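Local coordinates for protein dermonecrotic toxin (Pasteurella multocida, PDB 2EBF) that acts as a dermonecrotic, mitogenic toxin that induces bone resorption and is associated with severe progressive atrophic rhinitis in pigs, at residues 390-395 / 497-502. Numbering follows the deposited sequence.
Sequences TTFIDN and KFVVFA
Phe392 and Val499 join a short helix to a strand of the mixed beta-sheet in the alpha/beta fold of the C2 region, in the C-terminal part of the toxin, while Lys497, just before that strand, bonds to the loop residue Asn395. Strand 498-502 is an inner strand of that sheet, lying between the parallel strands 372-376 and 399-402, and helix 389-394 packs over one of its faces. The apolar part of the contact is small: CG2 of Val499 sits 4.0 Å from CD1 of Phe392 and equally near CE1, so a single methyl meets one side of the ring obliquely, and the two side chains cross at about a right angle. The benzyl group and the valine methyl together bridge two backbones whose CA atoms, in Phe392 and Val499, stand 9.1 Å apart; a large flat residue suits the helix, a compact beta-branched one the strand. In Val499, CG1 is anti to the backbone N (chi1 171°), which places CG2 beside that nitrogen, where it meets the ring. Phe385 and Phe375 also border both side chains, making this touch part of a larger aromatic cluster between sheet and helices.

The polar tie lies beside it, between Asn395 and Lys497. Asn395 contributes its backbone carbonyl here, whereas its side-chain ND2 is hydrogen-bonded to OD1 of Asn368 in helix 359-370. Lysine suits the position just before the strand because its chain, extended beyond CG, reaches across to that carbonyl, with Lys497 CD passing 3.4 Å from Asn395 O. Lys497 NZ then donates to Asn395 O over 3.1 Å, with a C=O...N angle of 141° and the ammonium nitrogen lying 35° out of the carbonyl plane.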
# COMPACT_ATOMS: atom_id res chain seq x y z
N THR A 390 -11.17 16.04 -35.70
CA THR A 390 -10.92 15.39 -36.98
C THR A 390 -9.44 15.12 -37.18
O THR A 390 -9.05 14.08 -37.71
CB THR A 390 -11.45 16.25 -38.15
OG1 THR A 390 -12.87 16.33 -38.05
CG2 THR A 390 -11.06 15.67 -39.53
N THR A 391 -8.62 16.08 -36.75
CA THR A 391 -7.18 16.02 -36.95
C THR A 391 -6.56 14.97 -36.04
O THR A 391 -5.65 14.24 -36.45
CB THR A 391 -6.55 17.42 -36.74
OG1 THR A 391 -7.25 18.37 -37.57
CG2 THR A 391 -5.07 17.42 -37.12
N PHE A 392 -7.06 14.87 -34.81
CA PHE A 392 -6.61 13.82 -33.90
C PHE A 392 -6.95 12.44 -34.47
O PHE A 392 -6.11 11.54 -34.46
CB PHE A 392 -7.23 13.98 -32.50
CG PHE A 392 -6.56 15.03 -31.65
CD1 PHE A 392 -5.48 14.69 -30.82
CD2 PHE A 392 -7.01 16.35 -31.66
CE1 PHE A 392 -4.85 15.66 -30.01
CE2 PHE A 392 -6.39 17.33 -30.86
CZ PHE A 392 -5.31 16.98 -30.03
N ILE A 393 -8.18 12.29 -34.96
CA ILE A 393 -8.69 11.03 -35.51
C ILE A 393 -7.87 10.60 -36.73
O ILE A 393 -7.49 9.44 -36.86
CB ILE A 393 -10.20 11.14 -35.84
CG1 ILE A 393 -11.01 11.35 -34.56
CG2 ILE A 393 -10.70 9.91 -36.61
CD1 ILE A 393 -12.50 11.57 -34.80
N ASP A 394 -7.61 11.56 -37.62
CA ASP A 394 -6.81 11.32 -38.81
C ASP A 394 -5.39 10.85 -38.53
O ASP A 394 -4.77 10.19 -39.36
CB ASP A 394 -6.77 12.58 -39.68
CG ASP A 394 -8.08 12.84 -40.39
OD1 ASP A 394 -9.00 11.98 -40.33
OD2 ASP A 394 -8.18 13.90 -41.03
N ASN A 395 -4.86 11.21 -37.36
CA ASN A 395 -3.53 10.78 -36.95
C ASN A 395 -3.56 9.57 -36.02
O ASN A 395 -2.57 9.27 -35.35
CB ASN A 395 -2.76 11.96 -36.35
CG ASN A 395 -2.35 12.97 -37.40
OD1 ASN A 395 -3.05 13.97 -37.62
ND2 ASN A 395 -1.26 12.69 -38.09
N LYS A 497 -3.33 5.27 -29.20
CA LYS A 497 -3.03 6.69 -29.27
C LYS A 497 -4.17 7.40 -28.55
O LYS A 497 -5.32 7.33 -28.98
CB LYS A 497 -2.92 7.16 -30.72
CG LYS A 497 -1.70 6.62 -31.45
CD LYS A 497 -1.74 6.99 -32.92
CE LYS A 497 -0.41 6.70 -33.61
NZ LYS A 497 -0.49 7.04 -35.06
N PHE A 498 -3.86 8.03 -27.43
CA PHE A 498 -4.91 8.49 -26.53
C PHE A 498 -4.77 9.96 -26.17
O PHE A 498 -3.71 10.56 -26.34
CB PHE A 498 -4.92 7.63 -25.26
CG PHE A 498 -3.63 7.70 -24.48
CD1 PHE A 498 -3.45 8.66 -23.49
CD2 PHE A 498 -2.58 6.82 -24.76
CE1 PHE A 498 -2.25 8.74 -22.77
CE2 PHE A 498 -1.38 6.89 -24.05
CZ PHE A 498 -1.22 7.85 -23.06
N VAL A 499 -5.87 10.51 -25.66
CA VAL A 499 -5.88 11.82 -25.03
C VAL A 499 -6.49 11.66 -23.63
O VAL A 499 -7.48 10.94 -23.47
CB VAL A 499 -6.71 12.83 -25.85
CG1 VAL A 499 -6.91 14.12 -25.08
CG2 VAL A 499 -6.07 13.09 -27.23
N VAL A 500 -5.90 12.30 -22.63
CA VAL A 500 -6.43 12.25 -21.26
C VAL A 500 -6.79 13.65 -20.78
O VAL A 500 -6.05 14.60 -21.03
CB VAL A 500 -5.42 11.65 -20.24
CG1 VAL A 500 -6.12 11.25 -18.92
CG2 VAL A 500 -4.72 10.46 -20.80
N PHE A 501 -7.92 13.75 -20.09
CA PHE A 501 -8.32 14.99 -19.43
C PHE A 501 -8.31 14.78 -17.93
O PHE A 501 -8.98 13.87 -17.42
CB PHE A 501 -9.71 15.43 -19.89
CG PHE A 501 -9.76 15.82 -21.34
CD1 PHE A 501 -9.52 17.14 -21.72
CD2 PHE A 501 -10.04 14.87 -22.32
CE1 PHE A 501 -9.56 17.52 -23.05
CE2 PHE A 501 -10.10 15.23 -23.67
CZ PHE A 501 -9.85 16.55 -24.04
N ALA A 502 -7.57 15.62 -17.22
CA ALA A 502 -7.38 15.45 -15.78
C ALA A 502 -7.07 16.77 -15.09
O ALA A 502 -6.53 17.69 -15.70
CB ALA A 502 -6.27 14.43 -15.51